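Local atomic coordinates of triacylglycerol lipase (Yarrowia lipolytica, PDB entry 3O0D), a protein that probably catalyses the hydrolysis of triacylglycerol ester bonds, as an extracellular glycosylated lipase of the alpha/beta-hydrolase fold. Residues Lys36-Phe41 with Val53-Glu58; Glu57-Asp61 with Asn135-Ile140; Arg63-Asp67 with Asp93-Ile98; Lys79-Ile85 with Tyr154-Gly160. Residue numbers count along the deposited sequence, not the author numbering.

Contact 1 (Lys36-Phe41 with Val53-Glu58)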
# COMPACT_ATOMS: atom_id res chain seq x y z
N LYS A 36 -16.35 -11.18 -8.98
CA LYS A 36 -15.68 -12.38 -8.52
C LYS A 36 -14.31 -12.51 -9.19
O LYS A 36 -14.16 -12.04 -10.28
CB LYS A 36 -16.48 -13.56 -9.03
CG LYS A 36 -16.49 -14.65 -8.00
CD LYS A 36 -17.44 -15.76 -8.42
CE LYS A 36 -16.62 -16.95 -8.91
NZ LYS A 36 -17.04 -18.28 -8.34
N ILE A 37 -13.38 -13.19 -8.54
CA ILE A 37 -12.19 -13.64 -9.30
C ILE A 37 -12.45 -15.16 -9.50
O ILE A 37 -12.62 -15.86 -8.44
CB ILE A 37 -10.92 -13.48 -8.44
CG1 ILE A 37 -10.57 -11.99 -8.19
CG2 ILE A 37 -9.71 -14.19 -9.19
CD1 ILE A 37 -9.58 -11.76 -7.12
N PHE A 38 -12.60 -15.62 -10.73
CA PHE A 38 -12.79 -17.09 -10.95
C PHE A 38 -11.42 -17.83 -10.79
O PHE A 38 -10.45 -17.29 -11.22
CB PHE A 38 -13.35 -17.27 -12.35
CG PHE A 38 -14.75 -16.73 -12.48
CD1 PHE A 38 -14.99 -15.40 -12.76
CD2 PHE A 38 -15.84 -17.61 -12.25
CE1 PHE A 38 -16.33 -14.92 -12.84
CE2 PHE A 38 -17.14 -17.16 -12.31
CZ PHE A 38 -17.40 -15.81 -12.60
N LYS A 39 -11.35 -19.01 -10.13
CA LYS A 39 -10.13 -19.88 -10.13
C LYS A 39 -9.87 -20.31 -11.59
O LYS A 39 -10.82 -20.56 -12.38
CB LYS A 39 -10.28 -21.07 -9.11
CG LYS A 39 -10.15 -20.65 -7.57
CD LYS A 39 -10.58 -21.76 -6.56
CE LYS A 39 -10.04 -21.55 -5.12
NZ LYS A 39 -10.68 -20.40 -4.39
N PRO A 40 -8.58 -20.40 -12.01
CA PRO A 40 -7.44 -20.17 -11.17
C PRO A 40 -7.26 -18.76 -10.86
O PRO A 40 -7.02 -18.46 -9.70
CB PRO A 40 -6.23 -20.68 -12.03
CG PRO A 40 -6.79 -21.35 -13.12
CD PRO A 40 -8.17 -20.80 -13.37
N PHE A 41 -7.32 -17.88 -11.85
CA PHE A 41 -7.12 -16.46 -11.59
C PHE A 41 -7.65 -15.68 -12.77
O PHE A 41 -6.89 -15.10 -13.55
CB PHE A 41 -5.63 -16.17 -11.39
CG PHE A 41 -5.37 -14.84 -10.72
CD1 PHE A 41 -5.85 -14.58 -9.45
CD2 PHE A 41 -4.63 -13.86 -11.36
CE1 PHE A 41 -5.61 -13.37 -8.84
CE2 PHE A 41 -4.38 -12.65 -10.75
CZ PHE A 41 -4.87 -12.40 -9.49
N VAL A 53 -0.70 -18.08 -11.96
CA VAL A 53 -1.10 -17.58 -10.65
C VAL A 53 -2.36 -18.33 -10.30
O VAL A 53 -3.22 -18.58 -11.14
CB VAL A 53 -1.38 -16.08 -10.70
CG1 VAL A 53 -2.16 -15.57 -9.41
CG2 VAL A 53 -0.04 -15.27 -10.82
N GLU A 54 -2.42 -18.71 -9.03
CA GLU A 54 -3.69 -19.34 -8.47
C GLU A 54 -4.18 -18.57 -7.28
O GLU A 54 -3.43 -18.23 -6.35
CB GLU A 54 -3.49 -20.82 -8.19
CG GLU A 54 -2.49 -21.05 -7.17
CD GLU A 54 -2.41 -22.57 -6.78
OE1 GLU A 54 -3.43 -23.28 -6.83
OE2 GLU A 54 -1.31 -23.03 -6.42
N LEU A 55 -5.50 -18.28 -7.36
CA LEU A 55 -6.20 -17.66 -6.27
C LEU A 55 -6.28 -18.73 -5.12
O LEU A 55 -6.69 -19.90 -5.39
CB LEU A 55 -7.56 -17.25 -6.74
CG LEU A 55 -8.45 -16.67 -5.60
CD1 LEU A 55 -7.93 -15.28 -5.05
CD2 LEU A 55 -9.88 -16.57 -6.08
N ILE A 56 -5.86 -18.30 -3.94
CA ILE A 56 -5.98 -19.21 -2.76
C ILE A 56 -7.33 -18.93 -2.08
O ILE A 56 -8.15 -19.88 -1.86
CB ILE A 56 -4.78 -19.12 -1.81
CG1 ILE A 56 -3.49 -19.60 -2.57
CG2 ILE A 56 -5.08 -20.04 -0.52
CD1 ILE A 56 -3.70 -20.82 -3.54
N GLU A 57 -7.55 -17.67 -1.72
CA GLU A 57 -8.75 -17.33 -0.92
C GLU A 57 -9.05 -15.87 -1.10
O GLU A 57 -8.13 -15.06 -1.10
CB GLU A 57 -8.45 -17.56 0.59
CG GLU A 57 -9.70 -17.47 1.45
CD GLU A 57 -9.56 -18.12 2.84
OE1 GLU A 57 -8.84 -19.15 3.01
OE2 GLU A 57 -10.26 -17.62 3.75
N GLU A 58 -10.35 -15.54 -1.13
CA GLU A 58 -10.75 -14.12 -1.06
C GLU A 58 -11.23 -13.86 0.39
O GLU A 58 -11.61 -14.80 1.13
CB GLU A 58 -11.94 -13.89 -1.95
CG GLU A 58 -11.82 -14.17 -3.39
CD GLU A 58 -13.07 -13.66 -4.13
OE1 GLU A 58 -13.10 -13.76 -5.37
OE2 GLU A 58 -14.05 -13.18 -3.47
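The ring of Phe-41 carries one methyl of Val-53, CG1, on one face: CG1 of Val-53 sits 3.6 Å from the ring centroid and 15° off its normal, a CH-pi contact. This is where an irregular loop covers the outermost strand, 53-60, of the alpha/beta-hydrolase sheet. The neighbouring strand 68-75 pairs with Glu-54 and Ile-56, so the amide of Leu-55 faces outward, and the loop satisfies it: Leu-55 N donates to Pro-40 O at 2.8 Å with an angle of 165°. A cis peptide bond before Pro-40 turns the loop at this point. Leu-55 is the most heavily covered residue, giving up 103 Å² of the 445 Å² total. Its CB lies 4.2 Å from Phe-41 CD1, near the ring plane, and its CD2 lies 3.9 Å from Ile-37 CG2. Ile-37 and Phe-41 also touch Ile-27 of helix 12-27, so the loop lies between that helix and the edge strand. Further along, Ile-56 and Glu-57 both face Leu-72 in a classic beta bulge. Beyond it Glu-58 points its CA-to-CB bond toward the loop, and its OE1 accepts a hydrogen bond from Ile-37 N at 3.2 Å.

Contact 2 (Glu57-Asp61 with Asn135-Ile140). With NAG (2-acetamido-2-deoxy-beta-D-glucopyranose), chain I; NAG (2-acetamido-2-deoxy-beta-D-glucopyranose), chain H.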
# COMPACT_ATOMS: atom_id res chain seq x y z
N GLU A 57 -7.55 -17.67 -1.72
CA GLU A 57 -8.75 -17.33 -0.92
C GLU A 57 -9.05 -15.87 -1.10
O GLU A 57 -8.13 -15.06 -1.10
CB GLU A 57 -8.45 -17.56 0.59
CG GLU A 57 -9.70 -17.47 1.45
CD GLU A 57 -9.56 -18.12 2.84
OE1 GLU A 57 -8.84 -19.15 3.01
OE2 GLU A 57 -10.26 -17.62 3.75
N GLU A 58 -10.35 -15.54 -1.13
CA GLU A 58 -10.75 -14.12 -1.06
C GLU A 58 -11.23 -13.86 0.39
O GLU A 58 -11.61 -14.80 1.13
CB GLU A 58 -11.94 -13.89 -1.95
CG GLU A 58 -11.82 -14.17 -3.39
CD GLU A 58 -13.07 -13.66 -4.13
OE1 GLU A 58 -13.10 -13.76 -5.37
OE2 GLU A 58 -14.05 -13.18 -3.47
N PHE A 59 -11.22 -12.61 0.82
CA PHE A 59 -11.86 -12.26 2.07
C PHE A 59 -12.65 -10.92 1.88
O PHE A 59 -12.29 -10.07 1.04
CB PHE A 59 -10.81 -12.16 3.19
CG PHE A 59 -9.64 -11.20 2.90
CD1 PHE A 59 -9.61 -9.87 3.36
CD2 PHE A 59 -8.51 -11.67 2.17
CE1 PHE A 59 -8.51 -8.99 3.12
CE2 PHE A 59 -7.43 -10.77 1.87
CZ PHE A 59 -7.42 -9.49 2.37
N HIS A 60 -13.72 -10.71 2.67
CA HIS A 60 -14.51 -9.49 2.47
C HIS A 60 -15.21 -9.28 3.83
O HIS A 60 -15.85 -10.24 4.30
CB HIS A 60 -15.47 -9.71 1.31
CG HIS A 60 -16.69 -8.83 1.35
ND1 HIS A 60 -16.77 -7.60 0.72
CD2 HIS A 60 -17.90 -9.02 1.95
CE1 HIS A 60 -17.95 -7.05 0.98
NE2 HIS A 60 -18.66 -7.90 1.71
N ASP A 61 -15.03 -8.12 4.44
CA ASP A 61 -15.82 -7.78 5.66
C ASP A 61 -16.37 -6.35 5.47
O ASP A 61 -15.64 -5.41 5.31
CB ASP A 61 -14.95 -7.95 6.91
CG ASP A 61 -15.75 -7.90 8.21
OD1 ASP A 61 -16.91 -7.43 8.15
OD2 ASP A 61 -15.18 -8.25 9.24
N ASN A 135 -8.30 -6.23 10.81
CA ASN A 135 -9.31 -6.88 10.07
C ASN A 135 -8.69 -7.72 8.95
O ASN A 135 -9.22 -8.74 8.57
CB ASN A 135 -10.36 -5.84 9.53
CG ASN A 135 -11.56 -6.48 9.02
OD1 ASN A 135 -12.28 -7.31 9.75
ND2 ASN A 135 -11.92 -6.15 7.82
N THR A 136 -7.58 -7.28 8.43
CA THR A 136 -6.88 -8.16 7.43
C THR A 136 -6.32 -9.44 8.15
O THR A 136 -6.63 -10.54 7.72
CB THR A 136 -5.69 -7.45 6.77
OG1 THR A 136 -6.05 -6.16 6.31
CG2 THR A 136 -5.19 -8.30 5.51
N TYR A 137 -5.65 -9.24 9.26
CA TYR A 137 -5.03 -10.35 10.01
C TYR A 137 -6.11 -11.38 10.42
O TYR A 137 -6.00 -12.62 10.20
CB TYR A 137 -4.26 -9.79 11.19
CG TYR A 137 -3.49 -10.89 11.89
CD1 TYR A 137 -2.16 -11.18 11.56
CD2 TYR A 137 -4.13 -11.69 12.81
CE1 TYR A 137 -1.48 -12.24 12.17
CE2 TYR A 137 -3.48 -12.76 13.41
CZ TYR A 137 -2.15 -13.01 13.09
OH TYR A 137 -1.52 -14.06 13.74
N ASN A 138 -7.22 -10.87 10.99
CA ASN A 138 -8.22 -11.78 11.46
C ASN A 138 -8.92 -12.53 10.41
O ASN A 138 -9.46 -13.60 10.70
CB ASN A 138 -9.24 -11.07 12.38
CG ASN A 138 -8.61 -10.56 13.66
OD1 ASN A 138 -9.11 -9.58 14.23
ND2 ASN A 138 -7.57 -11.19 14.14
N GLN A 139 -8.94 -12.02 9.12
CA GLN A 139 -9.58 -12.74 8.06
C GLN A 139 -8.67 -13.70 7.27
O GLN A 139 -9.14 -14.67 6.69
CB GLN A 139 -10.19 -11.77 7.02
CG GLN A 139 -11.44 -10.93 7.57
CD GLN A 139 -12.02 -10.10 6.48
OE1 GLN A 139 -12.80 -10.58 5.64
NE2 GLN A 139 -11.62 -8.86 6.44
N ILE A 140 -7.41 -13.37 7.23
CA ILE A 140 -6.48 -14.07 6.30
C ILE A 140 -5.17 -14.55 6.90
O ILE A 140 -4.46 -15.36 6.28
CB ILE A 140 -6.21 -13.25 5.02
CG1 ILE A 140 -5.88 -14.16 3.83
CG2 ILE A 140 -5.17 -12.19 5.26
CD1 ILE A 140 -6.94 -15.07 3.40
C1 NAG I . -6.51 -7.05 17.00
C2 NAG I . -7.00 -6.33 18.25
C3 NAG I . -6.63 -7.20 19.44
C4 NAG I . -7.06 -8.67 19.32
C5 NAG I . -6.58 -9.25 17.99
C6 NAG I . -7.20 -10.58 17.59
C7 NAG I . -7.08 -3.91 18.13
C8 NAG I . -6.44 -2.60 18.34
N2 NAG I . -6.39 -5.03 18.41
O3 NAG I . -7.14 -6.63 20.66
O4 NAG I . -6.39 -9.33 20.38
O5 NAG I . -6.97 -8.38 16.92
O6 NAG I . -6.29 -11.18 16.69
O7 NAG I . -8.22 -3.95 17.71
C1 NAG H . 2.51 -14.01 13.45
C2 NAG H . 2.85 -14.33 11.98
C3 NAG H . 3.64 -15.63 11.94
C4 NAG H . 4.87 -15.55 12.84
C5 NAG H . 4.36 -15.26 14.23
C6 NAG H . 5.39 -15.31 15.38
C7 NAG H . 1.20 -13.57 10.31
C8 NAG H . -0.01 -13.90 9.49
N2 NAG H . 1.65 -14.51 11.14
O3 NAG H . 4.00 -15.89 10.57
O4 NAG H . 5.50 -16.83 12.88
O5 NAG H . 3.71 -13.97 14.18
O6 NAG H . 6.51 -14.62 14.96
O7 NAG H . 1.73 -12.47 10.25
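Helix-on-sheet packing of the alpha/beta-hydrolase fold is seen here at the sheet's edge, where helix 127-150 lies over the end of strand 53-60. The short axes approach to 8.9 Å and their directions differ by 135°, so the helix crosses the strand obliquely. Phe-59 is the most heavily covered residue, with 98 Å². Its CZ lies 4.0 Å from Thr-136 CG2, and its CD2 is 3.9 Å from Ile-140 CD1, a methyl that also rests 4.0 Å from Glu-57 CB. Beyond the strand, Phe-59 and Ile-140 both reach Leu-83 of strand 80-87. Gln-139 lies along the strand: its OE1 is 3.5 Å from Phe-59 CB, and its NE2 is at the ring's edge, 3.5 Å from Asp-61 CB. That NE2 donates to Asn-135 O at 3.2 Å, one helical turn back, and to Val-68 O. Asp-61 forms a salt bridge with Arg-63. Asn-138 and Tyr-137 do not touch the strand and meet the glycans: Asn-138 ND2 donates to O6 of NAG (chain I) at 2.9 Å, and Tyr-137 CE1 lies 3.5 Å from C8 of NAG (chain H). The strand-facing side of the helix is thus mixed, with apolar contact from Ile-140 and the Thr-136 methyl beside a Gln-139 amide whose NE2 is satisfied by backbone oxygens.

Contact 3 (Arg63-Asp67 with Asp93-Ile98)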
# COMPACT_ATOMS: atom_id res chain seq x y z
N ARG A 63 -18.40 -4.80 7.77
CA ARG A 63 -19.09 -4.40 9.04
C ARG A 63 -18.81 -2.99 9.54
O ARG A 63 -19.75 -2.31 10.05
CB ARG A 63 -18.97 -5.54 10.12
CG ARG A 63 -19.94 -6.66 9.71
CD ARG A 63 -19.76 -7.91 10.59
NE ARG A 63 -18.44 -8.53 10.43
CZ ARG A 63 -18.07 -9.65 11.05
NH1 ARG A 63 -18.93 -10.27 11.87
NH2 ARG A 63 -16.86 -10.14 10.87
N LEU A 64 -17.57 -2.52 9.37
CA LEU A 64 -17.09 -1.24 9.90
C LEU A 64 -16.46 -0.50 8.76
O LEU A 64 -16.04 -1.17 7.75
CB LEU A 64 -16.05 -1.47 10.97
CG LEU A 64 -16.61 -2.31 12.13
CD1 LEU A 64 -15.49 -2.74 13.10
CD2 LEU A 64 -17.73 -1.49 12.86
N ILE A 65 -16.41 0.82 8.92
CA ILE A 65 -15.97 1.73 7.86
C ILE A 65 -14.51 1.48 7.50
O ILE A 65 -14.12 1.68 6.36
CB ILE A 65 -16.20 3.23 8.24
CG1 ILE A 65 -15.79 4.10 7.08
CG2 ILE A 65 -15.41 3.66 9.47
CD1 ILE A 65 -16.74 3.92 5.88
N PHE A 66 -13.73 0.98 8.45
CA PHE A 66 -12.30 0.65 8.11
C PHE A 66 -12.00 -0.82 7.85
O PHE A 66 -10.79 -1.22 7.84
CB PHE A 66 -11.43 1.20 9.19
CG PHE A 66 -11.27 2.68 9.12
CD1 PHE A 66 -10.37 3.26 8.21
CD2 PHE A 66 -11.99 3.51 9.97
CE1 PHE A 66 -10.23 4.60 8.15
CE2 PHE A 66 -11.82 4.88 9.92
CZ PHE A 66 -11.00 5.45 9.02
N ASP A 67 -13.00 -1.60 7.60
CA ASP A 67 -12.81 -3.01 7.29
C ASP A 67 -12.34 -3.19 5.83
O ASP A 67 -12.45 -2.27 5.00
CB ASP A 67 -14.07 -3.78 7.49
CG ASP A 67 -14.31 -4.15 8.97
OD1 ASP A 67 -13.41 -3.97 9.83
OD2 ASP A 67 -15.40 -4.69 9.21
N ASP A 93 -16.71 7.29 0.87
CA ASP A 93 -16.99 7.17 2.33
C ASP A 93 -15.73 7.03 3.18
O ASP A 93 -15.58 7.69 4.24
CB ASP A 93 -17.93 6.01 2.68
CG ASP A 93 -19.35 6.14 2.03
OD1 ASP A 93 -19.74 7.20 1.43
OD2 ASP A 93 -20.07 5.13 2.12
N VAL A 94 -14.81 6.15 2.75
CA VAL A 94 -13.60 6.00 3.51
C VAL A 94 -12.77 7.29 3.52
O VAL A 94 -12.26 7.70 4.58
CB VAL A 94 -12.84 4.79 2.93
CG1 VAL A 94 -11.52 4.68 3.68
CG2 VAL A 94 -13.70 3.54 3.13
N ILE A 95 -12.57 7.97 2.35
CA ILE A 95 -11.68 9.12 2.35
C ILE A 95 -12.30 10.25 3.19
O ILE A 95 -11.59 11.02 3.81
CB ILE A 95 -11.42 9.58 0.89
CG1 ILE A 95 -10.62 8.48 0.21
CG2 ILE A 95 -10.79 11.01 0.78
CD1 ILE A 95 -10.72 8.50 -1.34
N THR A 96 -13.65 10.33 3.15
CA THR A 96 -14.30 11.38 3.95
C THR A 96 -13.98 11.14 5.41
O THR A 96 -13.62 12.08 6.12
CB THR A 96 -15.83 11.47 3.72
OG1 THR A 96 -16.12 11.75 2.32
CG2 THR A 96 -16.38 12.63 4.55
N ASP A 97 -14.08 9.89 5.88
CA ASP A 97 -13.70 9.63 7.25
C ASP A 97 -12.29 9.97 7.59
O ASP A 97 -11.97 10.53 8.64
CB ASP A 97 -13.97 8.18 7.54
CG ASP A 97 -14.29 7.97 8.92
OD1 ASP A 97 -13.37 8.16 9.76
OD2 ASP A 97 -15.49 7.62 9.15
N ILE A 98 -11.34 9.60 6.73
CA ILE A 98 -9.97 9.86 7.04
C ILE A 98 -9.61 11.34 7.08
O ILE A 98 -8.76 11.78 7.89
CB ILE A 98 -9.09 9.16 5.94
CG1 ILE A 98 -9.30 7.67 5.96
CG2 ILE A 98 -7.66 9.62 5.98
CD1 ILE A 98 -8.66 6.99 4.62
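Arg-63 leads in from outside the interface, its NE in a salt bridge with Asp-61. Leu-64 then opens a type I beta turn that ends at Asp-67. Asp-67 N donates to Leu-64 O at 3.1 Å, and Leu-64 N donates to Asp-67 OD2 at 3.1 Å, so the loop joining strands 53-60 and 68-75 is braced from within. At the turn's corner Ile-65 points toward helix 91-100: its CD1 lies 4.0 Å from Asp-93 CB and 4.1 Å from Val-94 CG2. Phe-66 sends its ring edge to the next helical turn, CE1 at 3.9 Å from Ile-98 CG1 and CE2 at 3.6 Å from Asp-97 OD1. Helix 91-100 occupies the place of the lid in related fungal lipases and is probably the lid here; Ile-95, facing away from the loop, touches His-289 of the putative triad. With 254 Å² buried and no hydrogen bond across, the two segments meet by packing, plus a carboxylate set against the electropositive edge of an aromatic ring.

Contact 4 (Lys79-Ile85 with Tyr154-Gly160); sequences KQIYLVI and YQIAVTG
Two parallel strands, 80-85 and 155-160, run side by side in register, Gln-80 beside Gln-155 through to Val-84 beside Thr-159, with CA-CA spacings of 4.6-5.0 Å and short axes 22° apart. Both are extended (phi about -80 to -142°, psi about 124 to 157° as far as Val-84 and Thr-159). The hydrogen-bond ladder zigzags: Gln-155 N to Lys-79 O (3.0 Å), Ile-81 N to Gln-155 O (2.8), Ala-157 N to Ile-81 O (2.8), Leu-83 N to Ala-157 O (2.9), Thr-159 N to Leu-83 O (3.0) and Ile-85 N to Thr-159 O (3.0). Lys-79 enters at phi/psi 55/55, in a G1 bulge with Gln-80 opposite Asp-75; its CA rests on the Tyr-154 ring (chi1 m), 3.6 Å from the centroid and 7° off the normal. On one face, Ala-157 is the hollow beside Tyr-82 (chi1 m; CB to CD1 4.1 Å, at the ring edge); Gln-80 NE2 donates to Gln-155 OE1 (2.8 Å), and helix 12-27 covers this side. On the other, CG1 of Val-158 (t) faces the notch between CD2 of Leu-83 (t/p) and CD1 of Ile-85 (m/t), 4.1 Å from each, under helices 127-150 and 163-177. Gly-160 must stay bare: an ideal CB would fall 2.5 Å from Ile-85 O. Such adjacent parallel strands belong to the interior of the alpha/beta-hydrolase sheet, the second leading into the probable nucleophile elbow, Gly-160, Ser-162 and Gly-164.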
# COMPACT_ATOMS: atom_id res chain seq x y z
N LYS A 79 7.41 -16.96 -8.44
CA LYS A 79 7.71 -17.56 -7.09
C LYS A 79 7.44 -16.59 -5.95
O LYS A 79 8.33 -16.23 -5.13
CB LYS A 79 9.21 -18.00 -7.04
CG LYS A 79 9.49 -19.32 -7.84
CD LYS A 79 9.25 -19.08 -9.27
CE LYS A 79 9.58 -20.28 -10.28
NZ LYS A 79 9.65 -19.73 -11.70
N GLN A 80 6.19 -16.09 -5.92
CA GLN A 80 5.80 -15.11 -4.92
C GLN A 80 4.41 -15.54 -4.40
O GLN A 80 3.65 -16.24 -5.08
CB GLN A 80 5.64 -13.70 -5.50
CG GLN A 80 7.05 -13.13 -5.89
CD GLN A 80 6.90 -11.81 -6.59
OE1 GLN A 80 6.27 -11.73 -7.64
NE2 GLN A 80 7.35 -10.74 -5.94
N ILE A 81 4.17 -15.06 -3.19
CA ILE A 81 2.81 -15.17 -2.56
C ILE A 81 2.35 -13.70 -2.49
O ILE A 81 3.06 -12.82 -1.98
CB ILE A 81 2.97 -15.70 -1.12
CG1 ILE A 81 3.45 -17.16 -1.20
CG2 ILE A 81 1.53 -15.63 -0.42
CD1 ILE A 81 4.03 -17.74 0.21
N TYR A 82 1.14 -13.47 -2.99
CA TYR A 82 0.59 -12.09 -2.98
C TYR A 82 -0.53 -11.95 -1.94
O TYR A 82 -1.38 -12.80 -1.95
CB TYR A 82 -0.08 -11.83 -4.30
CG TYR A 82 0.82 -11.85 -5.51
CD1 TYR A 82 2.09 -11.35 -5.43
CD2 TYR A 82 0.32 -12.31 -6.69
CE1 TYR A 82 2.94 -11.37 -6.60
CE2 TYR A 82 1.17 -12.37 -7.89
CZ TYR A 82 2.44 -11.85 -7.76
OH TYR A 82 3.29 -11.86 -8.84
N LEU A 83 -0.43 -10.95 -1.08
CA LEU A 83 -1.58 -10.57 -0.26
C LEU A 83 -1.98 -9.14 -0.77
O LEU A 83 -1.18 -8.25 -0.77
CB LEU A 83 -1.13 -10.47 1.19
CG LEU A 83 -2.28 -9.92 2.10
CD1 LEU A 83 -3.53 -10.78 2.00
CD2 LEU A 83 -1.73 -9.94 3.54
N VAL A 84 -3.27 -9.04 -1.18
CA VAL A 84 -3.70 -7.78 -1.79
C VAL A 84 -4.92 -7.36 -0.98
O VAL A 84 -5.79 -8.18 -0.70
CB VAL A 84 -4.16 -8.05 -3.18
CG1 VAL A 84 -4.87 -6.77 -3.82
CG2 VAL A 84 -2.90 -8.43 -4.10
N ILE A 85 -4.89 -6.07 -0.61
CA ILE A 85 -5.95 -5.58 0.33
C ILE A 85 -6.54 -4.29 -0.25
O ILE A 85 -5.88 -3.50 -0.91
CB ILE A 85 -5.36 -5.23 1.63
CG1 ILE A 85 -4.37 -6.36 2.16
CG2 ILE A 85 -6.55 -5.15 2.69
CD1 ILE A 85 -3.41 -5.85 3.30
N TYR A 154 9.14 -19.07 -1.55
CA TYR A 154 8.53 -17.89 -2.31
C TYR A 154 8.64 -16.58 -1.55
O TYR A 154 8.57 -16.57 -0.31
CB TYR A 154 7.07 -18.21 -2.70
CG TYR A 154 6.84 -19.20 -3.82
CD1 TYR A 154 7.83 -20.20 -4.20
CD2 TYR A 154 5.65 -19.18 -4.51
CE1 TYR A 154 7.55 -21.12 -5.22
CE2 TYR A 154 5.36 -20.11 -5.47
CZ TYR A 154 6.34 -21.04 -5.89
OH TYR A 154 5.94 -21.86 -6.88
N GLN A 155 8.81 -15.48 -2.26
CA GLN A 155 8.91 -14.13 -1.67
C GLN A 155 7.45 -13.71 -1.39
O GLN A 155 6.59 -13.89 -2.26
CB GLN A 155 9.46 -13.11 -2.68
CG GLN A 155 9.54 -11.70 -2.12
CD GLN A 155 10.03 -10.65 -3.11
OE1 GLN A 155 9.56 -10.58 -4.26
NE2 GLN A 155 10.97 -9.83 -2.67
N ILE A 156 7.20 -13.13 -0.22
CA ILE A 156 5.88 -12.59 0.15
C ILE A 156 5.83 -11.15 -0.31
O ILE A 156 6.75 -10.38 -0.02
CB ILE A 156 5.77 -12.62 1.68
CG1 ILE A 156 5.84 -14.07 2.19
CG2 ILE A 156 4.48 -11.90 2.18
CD1 ILE A 156 6.30 -14.17 3.67
N ALA A 157 4.75 -10.77 -1.01
CA ALA A 157 4.56 -9.39 -1.46
C ALA A 157 3.17 -8.91 -1.03
O ALA A 157 2.18 -9.65 -1.31
CB ALA A 157 4.63 -9.30 -3.02
N VAL A 158 3.14 -7.75 -0.36
CA VAL A 158 1.86 -7.21 0.15
C VAL A 158 1.62 -5.92 -0.61
O VAL A 158 2.51 -5.08 -0.66
CB VAL A 158 1.91 -6.93 1.62
CG1 VAL A 158 0.45 -6.71 2.13
CG2 VAL A 158 2.49 -8.20 2.28
N THR A 159 0.43 -5.80 -1.18
CA THR A 159 0.11 -4.55 -1.93
C THR A 159 -1.34 -4.13 -1.70
O THR A 159 -2.17 -4.90 -1.34
CB THR A 159 0.50 -4.67 -3.45
OG1 THR A 159 0.39 -3.36 -4.08
CG2 THR A 159 -0.39 -5.59 -4.13
N GLY A 160 -1.57 -2.85 -1.89
CA GLY A 160 -3.01 -2.41 -1.82
C GLY A 160 -3.04 -0.95 -2.22
O GLY A 160 -2.08 -0.19 -2.07

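From the N terminus, contact 1 comes first, closing a short irregular loop onto edge strand 53-60. Contact 2 opens where it ends, sharing Glu-57 and Glu-58, and spans the chain to helix 127-150. Contact 3 falls wholly within that span, fastening the turn before strand 68-75 to helix 91-100; it touches contact 2 through Asp-61 O and Asp-67 CB, 3.1 Å apart. Contact 4 begins before contact 3 has closed and ends after contact 2 has, so it crosses both. Its Leu-83 and Ile-85 pack against Phe-59, Thr-136 and Ile-140 of contact 2. Together they tie the edge of the sheet to its inner strands, to the covering helix and to the probable lid.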